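Local coordinates for major capsid protein (Faustovirus, PDB 5J7O), which serves as the major capsid protein of a large double-stranded DNA virus, a trimer of double jelly-roll subunits that probably builds its shell, at residues A67-Y71 against N398-T402; E423-V429 against P606-S611; A431-Q437 against F592-S598. All coordinates share one frame; numbering follows the deposited sequence.

Contact 1 of 3, residues A67-Y71 against N398-T402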
loop_
_atom_site.group_PDB
_atom_site.type_symbol
_atom_site.label_atom_id
_atom_site.label_comp_id
_atom_site.label_asym_id
_atom_site.label_seq_id
_atom_site.Cartn_x
_atom_site.Cartn_y
_atom_site.Cartn_z
ATOM N N ALA B 67 6.549 6.302 38.765
ATOM C CA ALA B 67 5.587 6.745 39.762
ATOM C C ALA B 67 4.222 6.166 39.432
ATOM O O ALA B 67 3.707 6.368 38.329
ATOM C CB ALA B 67 5.532 8.273 39.803
ATOM N N ALA B 68 3.660 5.423 40.386
ATOM C CA ALA B 68 2.479 4.606 40.132
ATOM C C ALA B 68 1.382 5.410 39.453
ATOM O O ALA B 68 1.039 6.514 39.887
ATOM C CB ALA B 68 1.963 4.009 41.443
ATOM N N MET B 69 0.847 4.856 38.367
ATOM C CA MET B 69 -0.218 5.510 37.627
ATOM C C MET B 69 -1.093 4.459 36.965
ATOM O O MET B 69 -0.683 3.313 36.759
ATOM C CB MET B 69 0.333 6.488 36.576
ATOM C CG MET B 69 1.140 5.853 35.443
ATOM S SD MET B 69 0.156 5.147 34.099
ATOM C CE MET B 69 -1.038 6.450 33.820
ATOM N N GLY B 70 -2.308 4.874 36.630
ATOM C CA GLY B 70 -3.221 4.054 35.860
ATOM C C GLY B 70 -4.230 4.951 35.186
ATOM O O GLY B 70 -4.474 6.079 35.627
ATOM N N TYR B 71 -4.811 4.451 34.100
ATOM C CA TYR B 71 -5.786 5.228 33.354
ATOM C C TYR B 71 -7.070 4.433 33.160
ATOM O O TYR B 71 -7.107 3.211 33.320
ATOM C CB TYR B 71 -5.234 5.703 31.993
ATOM C CG TYR B 71 -4.834 4.619 31.012
ATOM C CD1 TYR B 71 -5.780 3.998 30.204
ATOM C CD2 TYR B 71 -3.503 4.249 30.863
ATOM C CE1 TYR B 71 -5.415 3.020 29.298
ATOM C CE2 TYR B 71 -3.129 3.273 29.959
ATOM C CZ TYR B 71 -4.088 2.663 29.178
ATOM O OH TYR B 71 -3.720 1.692 28.276
ATOM N N ASN B 398 -8.845 9.198 31.613
ATOM C CA ASN B 398 -8.580 9.792 32.916
ATOM C C ASN B 398 -7.405 9.084 33.570
ATOM O O ASN B 398 -7.421 7.859 33.725
ATOM C CB ASN B 398 -9.816 9.717 33.815
ATOM C CG ASN B 398 -10.863 10.743 33.443
ATOM O OD1 ASN B 398 -10.921 11.826 34.028
ATOM N ND2 ASN B 398 -11.692 10.416 32.460
ATOM N N ILE B 399 -6.396 9.858 33.962
ATOM C CA ILE B 399 -5.161 9.330 34.530
ATOM C C ILE B 399 -5.183 9.534 36.040
ATOM O O ILE B 399 -5.506 10.626 36.523
ATOM C CB ILE B 399 -3.931 10.003 33.899
ATOM C CG1 ILE B 399 -3.848 9.662 32.409
ATOM C CG2 ILE B 399 -2.658 9.589 34.621
ATOM C CD1 ILE B 399 -2.628 10.226 31.719
ATOM N N PHE B 400 -4.841 8.483 36.780
ATOM C CA PHE B 400 -4.786 8.513 38.234
ATOM C C PHE B 400 -3.350 8.292 38.687
ATOM O O PHE B 400 -2.648 7.433 38.147
ATOM C CB PHE B 400 -5.700 7.444 38.845
ATOM C CG PHE B 400 -7.143 7.574 38.443
ATOM C CD1 PHE B 400 -7.587 7.068 37.231
ATOM C CD2 PHE B 400 -8.056 8.195 39.278
ATOM C CE1 PHE B 400 -8.912 7.187 36.858
ATOM C CE2 PHE B 400 -9.383 8.315 38.911
ATOM C CZ PHE B 400 -9.812 7.810 37.700
ATOM N N VAL B 401 -2.914 9.076 39.674
ATOM C CA VAL B 401 -1.568 8.983 40.224
ATOM C C VAL B 401 -1.660 9.019 41.745
ATOM O O VAL B 401 -2.697 9.356 42.321
ATOM C CB VAL B 401 -0.642 10.110 39.714
ATOM C CG1 VAL B 401 -0.461 10.013 38.204
ATOM C CG2 VAL B 401 -1.197 11.471 40.107
ATOM N N THR B 402 -0.553 8.665 42.395
ATOM C CA THR B 402 -0.525 8.620 43.848
ATOM C C THR B 402 -0.669 10.026 44.429
ATOM O O THR B 402 -0.265 11.011 43.804
ATOM C CB THR B 402 0.775 7.988 44.344
ATOM O OG1 THR B 402 1.884 8.818 43.978
ATOM C CG2 THR B 402 0.958 6.607 43.739
#
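M69 folds along its own strand and brings its methyl end up against I399, M69 CE lying 3.6 Å from I399 CG2. The reach comes from a tightly folded chain: CG sits between the backbone N and the carbonyl carbon (chi1 65°), and two further bends turn CE back toward I399. At the base of the same side chain, V401 CG1 fills the space next to M69 CB, 4.0 Å away. Next along, the small bump of A68 CB fits against the T402 methyl CG2 at 3.6 Å. Strands 69-76 and 389-401 run antiparallel here in a sheet of the double jelly-roll, and strand 99-109 flanks 389-401. On the other face, G70 has no side chain to set beside F400; the ring instead turns its edge to the backbone, with F400 CD1 3.6 Å from G70 O. That carbonyl also takes a nearly straight bond from F400 N (2.7 Å), and G70 N returns one to F400 O (3.0 Å). Y71 offers only its base to this pairing, CB resting 3.5 Å from N398 O, while its ring leads off to the third subunit, where OH is hydrogen-bonded to C572 O of that chain.

Contact 2 of 3, residues E423-V429 against P606-S611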
loop_
_atom_site.group_PDB
_atom_site.type_symbol
_atom_site.label_atom_id
_atom_site.label_comp_id
_atom_site.label_asym_id
_atom_site.label_seq_id
_atom_site.Cartn_x
_atom_site.Cartn_y
_atom_site.Cartn_z
ATOM N N GLU B 423 -5.527 29.456 12.312
ATOM C CA GLU B 423 -5.960 29.269 10.936
ATOM C C GLU B 423 -6.401 30.590 10.318
ATOM O O GLU B 423 -6.991 31.438 10.993
ATOM C CB GLU B 423 -7.105 28.248 10.878
ATOM C CG GLU B 423 -8.020 28.362 9.667
ATOM C CD GLU B 423 -9.164 27.367 9.710
ATOM O OE1 GLU B 423 -8.972 26.262 10.261
ATOM O OE2 GLU B 423 -10.258 27.693 9.201
ATOM N N GLN B 424 -6.097 30.759 9.029
ATOM C CA GLN B 424 -6.594 31.871 8.232
ATOM C C GLN B 424 -6.919 31.374 6.831
ATOM O O GLN B 424 -6.136 30.632 6.230
ATOM C CB GLN B 424 -5.582 33.019 8.150
ATOM C CG GLN B 424 -5.832 33.979 6.993
ATOM C CD GLN B 424 -4.891 35.166 6.993
ATOM O OE1 GLN B 424 -4.754 35.865 7.997
ATOM N NE2 GLN B 424 -4.236 35.403 5.861
ATOM N N VAL B 425 -8.074 31.787 6.318
ATOM C CA VAL B 425 -8.519 31.433 4.976
ATOM C C VAL B 425 -8.778 32.724 4.212
ATOM O O VAL B 425 -9.675 33.497 4.573
ATOM C CB VAL B 425 -9.776 30.551 5.002
ATOM C CG1 VAL B 425 -10.186 30.182 3.590
ATOM C CG2 VAL B 425 -9.524 29.306 5.832
ATOM N N GLN B 426 -7.997 32.952 3.161
ATOM C CA GLN B 426 -8.110 34.139 2.322
ATOM C C GLN B 426 -8.587 33.719 0.939
ATOM O O GLN B 426 -7.891 32.976 0.240
ATOM C CB GLN B 426 -6.768 34.866 2.226
ATOM C CG GLN B 426 -6.770 36.060 1.282
ATOM C CD GLN B 426 -7.388 37.294 1.904
ATOM O OE1 GLN B 426 -6.827 37.884 2.827
ATOM N NE2 GLN B 426 -8.552 37.692 1.402
ATOM N N ARG B 427 -9.770 34.185 0.550
ATOM C CA ARG B 427 -10.265 33.920 -0.791
ATOM C C ARG B 427 -9.525 34.785 -1.800
ATOM O O ARG B 427 -9.320 35.983 -1.583
ATOM C CB ARG B 427 -11.767 34.179 -0.892
ATOM C CG ARG B 427 -12.265 34.114 -2.324
ATOM C CD ARG B 427 -13.628 33.479 -2.422
ATOM N NE ARG B 427 -13.671 32.138 -1.854
ATOM C CZ ARG B 427 -14.718 31.326 -1.956
ATOM N NH1 ARG B 427 -15.801 31.721 -2.611
ATOM N NH2 ARG B 427 -14.681 30.120 -1.407
ATOM N N GLU B 428 -9.126 34.168 -2.908
ATOM C CA GLU B 428 -8.303 34.824 -3.910
ATOM C C GLU B 428 -8.901 34.645 -5.296
ATOM O O GLU B 428 -9.434 33.581 -5.626
ATOM C CB GLU B 428 -6.875 34.266 -3.900
ATOM C CG GLU B 428 -6.050 34.664 -2.690
ATOM C CD GLU B 428 -5.468 36.058 -2.813
ATOM O OE1 GLU B 428 -5.796 36.762 -3.792
ATOM O OE2 GLU B 428 -4.673 36.449 -1.933
ATOM N N VAL B 429 -8.816 35.704 -6.099
ATOM C CA VAL B 429 -8.984 35.634 -7.542
ATOM C C VAL B 429 -7.746 36.139 -8.271
ATOM O O VAL B 429 -7.765 36.286 -9.493
ATOM C CB VAL B 429 -10.241 36.399 -8.003
ATOM C CG1 VAL B 429 -11.497 35.736 -7.460
ATOM C CG2 VAL B 429 -10.167 37.856 -7.574
ATOM N N PRO B 606 -12.047 31.150 -8.499
ATOM C CA PRO B 606 -11.650 31.639 -7.174
ATOM C C PRO B 606 -11.201 30.498 -6.275
ATOM O O PRO B 606 -11.762 29.400 -6.303
ATOM C CB PRO B 606 -12.925 32.306 -6.643
ATOM C CG PRO B 606 -14.033 31.657 -7.396
ATOM C CD PRO B 606 -13.482 31.358 -8.759
ATOM N N CYS B 607 -10.174 30.769 -5.474
ATOM C CA CYS B 607 -9.610 29.786 -4.564
ATOM C C CYS B 607 -9.426 30.407 -3.187
ATOM O O CYS B 607 -9.374 31.630 -3.035
ATOM C CB CYS B 607 -8.267 29.246 -5.077
ATOM S SG CYS B 607 -8.319 28.517 -6.730
ATOM N N ASP B 608 -9.325 29.543 -2.182
ATOM C CA ASP B 608 -9.128 29.951 -0.798
ATOM C C ASP B 608 -7.723 29.557 -0.364
ATOM O O ASP B 608 -7.387 28.368 -0.347
ATOM C CB ASP B 608 -10.170 29.306 0.117
ATOM C CG ASP B 608 -11.584 29.748 -0.204
ATOM O OD1 ASP B 608 -11.768 30.919 -0.595
ATOM O OD2 ASP B 608 -12.512 28.924 -0.065
ATOM N N LEU B 609 -6.907 30.549 -0.015
ATOM C CA LEU B 609 -5.564 30.284 0.499
ATOM C C LEU B 609 -5.688 29.922 1.972
ATOM O O LEU B 609 -5.890 30.788 2.825
ATOM C CB LEU B 609 -4.649 31.484 0.297
ATOM C CG LEU B 609 -3.175 31.157 0.548
ATOM C CD1 LEU B 609 -2.637 30.247 -0.548
ATOM C CD2 LEU B 609 -2.335 32.416 0.673
ATOM N N ILE B 610 -5.566 28.633 2.272
ATOM C CA ILE B 610 -5.746 28.111 3.620
ATOM C C ILE B 610 -4.380 28.005 4.281
ATOM O O ILE B 610 -3.481 27.329 3.766
ATOM C CB ILE B 610 -6.460 26.752 3.599
ATOM C CG1 ILE B 610 -7.795 26.872 2.859
ATOM C CG2 ILE B 610 -6.667 26.235 5.012
ATOM C CD1 ILE B 610 -8.474 25.548 2.605
ATOM N N SER B 611 -4.221 28.675 5.422
ATOM C CA SER B 611 -2.969 28.677 6.174
ATOM C C SER B 611 -3.283 28.363 7.630
ATOM O O SER B 611 -3.942 29.155 8.312
ATOM C CB SER B 611 -2.251 30.020 6.047
ATOM O OG SER B 611 -1.209 30.135 7.001
#
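R427 leans across the strand pair onto D608, and nearly every atom of its side chain meets the same carboxylate. R427 CB starts 3.3 Å from D608 OD1. R427 CG stands anti to the backbone N (chi1 171°) and, like R427 CD after it, stays 3.7 Å from D608 OD1, so the aliphatic part skirts the oxygen before bends at chi2 and chi3 swing the guanidinium round. R427 NE then closes on D608 OD1 at 2.6 Å, and R427 NH2 takes D608 OD2 at 2.8 Å: a side-on, two-pronged salt bridge using the syn lone pair of each oxygen. The two flat groups are only 16° from coplanar, and both bonds are close to straight, which fixes the rotation of the carboxylate. These residues form a non-hydrogen-bonded pair between antiparallel strands 415-428 and 607-620 of a jelly-roll sheet, with strand 444-453 on the far flank of 607-620. V425 shares the face with them, and its CG1 crosses D608 CB at 3.6 Å and rests more loosely on I610 CG1, near L204 of helix 203-212. The opposite face, with Q424, Q426, E428 and L609, turns to V435 of strand 432-436. Backbone bonds join Q424 to S611, Q426 to L609 and E428 to C607, two per pair. Past the last of them, V429 CG1 lies 3.8 Å from P606 CB.

Contact 3 of 3, residues A431-Q437 against F592-S598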
loop_
_atom_site.group_PDB
_atom_site.type_symbol
_atom_site.label_atom_id
_atom_site.label_comp_id
_atom_site.label_asym_id
_atom_site.label_seq_id
_atom_site.Cartn_x
_atom_site.Cartn_y
_atom_site.Cartn_z
ATOM N N ALA B 431 -3.854 35.806 -9.598
ATOM C CA ALA B 431 -2.924 34.752 -9.992
ATOM C C ALA B 431 -1.694 34.724 -9.097
ATOM O O ALA B 431 -1.058 33.674 -8.948
ATOM C CB ALA B 431 -2.514 34.934 -11.453
ATOM N N ALA B 432 -1.341 35.860 -8.499
ATOM C CA ALA B 432 -0.212 35.948 -7.587
ATOM C C ALA B 432 -0.518 37.020 -6.555
ATOM O O ALA B 432 -1.037 38.086 -6.900
ATOM C CB ALA B 432 1.088 36.275 -8.328
ATOM N N ASP B 433 -0.203 36.737 -5.293
ATOM C CA ASP B 433 -0.524 37.685 -4.237
ATOM C C ASP B 433 0.359 37.426 -3.026
ATOM O O ASP B 433 0.947 36.352 -2.874
ATOM C CB ASP B 433 -2.004 37.609 -3.846
ATOM C CG ASP B 433 -2.491 38.872 -3.164
ATOM O OD1 ASP B 433 -1.649 39.736 -2.839
ATOM O OD2 ASP B 433 -3.715 38.999 -2.947
ATOM N N GLN B 434 0.432 38.438 -2.165
ATOM C CA GLN B 434 1.195 38.401 -0.922
ATOM C C GLN B 434 0.197 38.586 0.214
ATOM O O GLN B 434 -0.391 39.663 0.358
ATOM C CB GLN B 434 2.272 39.485 -0.902
ATOM C CG GLN B 434 3.121 39.562 -2.171
ATOM C CD GLN B 434 2.409 40.253 -3.323
ATOM O OE1 GLN B 434 1.788 41.302 -3.146
ATOM N NE2 GLN B 434 2.484 39.657 -4.508
ATOM N N VAL B 435 0.002 37.541 1.011
ATOM C CA VAL B 435 -1.107 37.465 1.954
ATOM C C VAL B 435 -0.553 37.594 3.367
ATOM O O VAL B 435 0.130 36.689 3.862
ATOM C CB VAL B 435 -1.899 36.162 1.785
ATOM C CG1 VAL B 435 -3.125 36.163 2.683
ATOM C CG2 VAL B 435 -2.291 35.976 0.326
ATOM N N LEU B 436 -0.853 38.715 4.019
ATOM C CA LEU B 436 -0.496 38.884 5.421
ATOM C C LEU B 436 -1.258 37.880 6.277
ATOM O O LEU B 436 -2.468 37.698 6.114
ATOM C CB LEU B 436 -0.800 40.309 5.884
ATOM C CG LEU B 436 -0.583 40.582 7.375
ATOM C CD1 LEU B 436 0.898 40.558 7.728
ATOM C CD2 LEU B 436 -1.218 41.900 7.790
ATOM N N GLN B 437 -0.544 37.228 7.188
ATOM C CA GLN B 437 -1.117 36.196 8.052
ATOM C C GLN B 437 -1.431 36.839 9.400
ATOM O O GLN B 437 -0.609 36.842 10.317
ATOM C CB GLN B 437 -0.160 35.018 8.185
ATOM C CG GLN B 437 0.245 34.412 6.850
ATOM C CD GLN B 437 -0.920 33.760 6.136
ATOM O OE1 GLN B 437 -1.687 33.013 6.739
ATOM N NE2 GLN B 437 -1.065 34.050 4.848
ATOM N N PHE B 592 3.862 38.931 8.955
ATOM C CA PHE B 592 4.197 37.665 8.316
ATOM C C PHE B 592 3.460 37.556 6.989
ATOM O O PHE B 592 2.249 37.793 6.928
ATOM C CB PHE B 592 3.823 36.501 9.238
ATOM C CG PHE B 592 4.431 35.187 8.851
ATOM C CD1 PHE B 592 3.826 34.379 7.903
ATOM C CD2 PHE B 592 5.594 34.746 9.457
ATOM C CE1 PHE B 592 4.382 33.164 7.555
ATOM C CE2 PHE B 592 6.154 33.532 9.116
ATOM C CZ PHE B 592 5.544 32.739 8.166
ATOM N N TYR B 593 4.181 37.182 5.932
ATOM C CA TYR B 593 3.613 37.118 4.591
ATOM C C TYR B 593 3.923 35.780 3.941
ATOM O O TYR B 593 5.066 35.313 3.980
ATOM C CB TYR B 593 4.143 38.254 3.710
ATOM C CG TYR B 593 3.565 39.605 4.053
ATOM C CD1 TYR B 593 4.124 40.383 5.057
ATOM C CD2 TYR B 593 2.460 40.103 3.374
ATOM C CE1 TYR B 593 3.599 41.619 5.376
ATOM C CE2 TYR B 593 1.928 41.337 3.686
ATOM C CZ TYR B 593 2.501 42.092 4.689
ATOM O OH TYR B 593 1.975 43.323 5.003
ATOM N N ILE B 594 2.900 35.172 3.345
ATOM C CA ILE B 594 3.048 34.008 2.480
ATOM C C ILE B 594 2.705 34.454 1.067
ATOM O O ILE B 594 1.580 34.898 0.804
ATOM C CB ILE B 594 2.149 32.844 2.924
ATOM C CG1 ILE B 594 2.559 32.346 4.312
ATOM C CG2 ILE B 594 2.205 31.711 1.909
ATOM C CD1 ILE B 594 1.683 31.230 4.840
ATOM N N GLU B 595 3.671 34.348 0.162
ATOM C CA GLU B 595 3.517 34.800 -1.214
ATOM C C GLU B 595 3.426 33.593 -2.135
ATOM O O GLU B 595 4.209 32.646 -2.002
ATOM C CB GLU B 595 4.684 35.698 -1.625
ATOM C CG GLU B 595 4.941 36.836 -0.656
ATOM C CD GLU B 595 6.123 37.689 -1.060
ATOM O OE1 GLU B 595 6.529 38.560 -0.263
ATOM O OE2 GLU B 595 6.648 37.489 -2.177
ATOM N N TYR B 596 2.476 33.630 -3.065
ATOM C CA TYR B 596 2.239 32.523 -3.977
ATOM C C TYR B 596 2.147 33.039 -5.406
ATOM O O TYR B 596 1.846 34.209 -5.652
ATOM C CB TYR B 596 0.948 31.767 -3.625
ATOM C CG TYR B 596 -0.313 32.521 -3.995
ATOM C CD1 TYR B 596 -0.911 32.353 -5.241
ATOM C CD2 TYR B 596 -0.904 33.403 -3.101
ATOM C CE1 TYR B 596 -2.053 33.044 -5.585
ATOM C CE2 TYR B 596 -2.052 34.095 -3.435
ATOM C CZ TYR B 596 -2.622 33.911 -4.678
ATOM O OH TYR B 596 -3.764 34.599 -5.017
ATOM N N THR B 597 2.399 32.134 -6.347
ATOM C CA THR B 597 2.065 32.332 -7.749
ATOM C C THR B 597 1.268 31.125 -8.216
ATOM O O THR B 597 1.545 29.993 -7.806
ATOM C CB THR B 597 3.313 32.520 -8.621
ATOM O OG1 THR B 597 4.293 31.531 -8.282
ATOM C CG2 THR B 597 3.901 33.907 -8.420
ATOM N N SER B 598 0.273 31.369 -9.063
ATOM C CA SER B 598 -0.674 30.339 -9.457
ATOM C C SER B 598 -0.862 30.337 -10.965
ATOM O O SER B 598 -0.918 31.396 -11.596
ATOM C CB SER B 598 -2.030 30.546 -8.771
ATOM O OG SER B 598 -2.948 29.528 -9.132
#
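Strands 432-436 and 592-597 run antiparallel, at 161° between their directions, with paired backbone bonds at D433/Y596 and V435/I594, a further bond from Q437 N to F592 O, and a weak one from S598 N to A431 O where the strands part. The ring of Y596 slides beneath the neighbouring strand: chi1 74° tucks it back over its own backbone, one face lies under D433 N, and Y596 CE2 comes within 3.5 Å of D433 CB. Its hydroxyl ends at N430 O, to which it is hydrogen-bonded. V435 CG2 stands at the ring edge, 4.2 Å from Y596 CE2. Y593 presents its ring on the other side of the sheet, where L436 CD1 sits over the face in a CH-pi contact, 4.0 Å from the centroid and 23° off the normal; L436 CB lies over the same face, displaced toward Y593 CE2. Beside them Q434 and E595 touch through their aliphatic parts, CG of Q434 to CG of E595 at 3.6 Å, while the E595 carboxylate turns to a salt bridge with R528. Q437 folds back on itself: at the edge of the F592 ring Q437 CG lies 3.7 Å from F592 CD1, the amide plane stands steeply to that ring, and Q437 NE2 reaches V435 O at 3.1 Å. I594 N meets the same V435 O from the opposite face of the carbonyl plane. The side with V435, I594, Y596 and Q437 packs on strands 415-428 and 444-453, the facing sheet of the jelly-roll sandwich. There V435 O is gripped by two donors, and Q437 OE1 accepts from Q439 and S611, so the Q437 amide is held at both its oxygen and its nitrogen among V435, I594 and F592.

Contacts 2 and 3 belong to facing sheets of one jelly-roll, their centres about 10 Å apart. Strand 415-428 leads into 432-436 and 592-597 is followed by 607-620, so contact 3 is nested in the loop that contact 2 closes. Between them, Q424 NE2 reaches L436 O, and the acidic groups of E428 and D433 lie close enough that one may be protonated. Contact 3 has a buried inner side and a more exposed outer one bearing its CH-pi pair; the salt-bridge face of contact 2 mixes exposed R427 and V425 with buried D608 and I610. The centre of contact 1 lies about 44 Å and 48 Å from the centres of contacts 2 and 3; smaller and largely apolar beyond its backbone bonds, it alone touches other subunits.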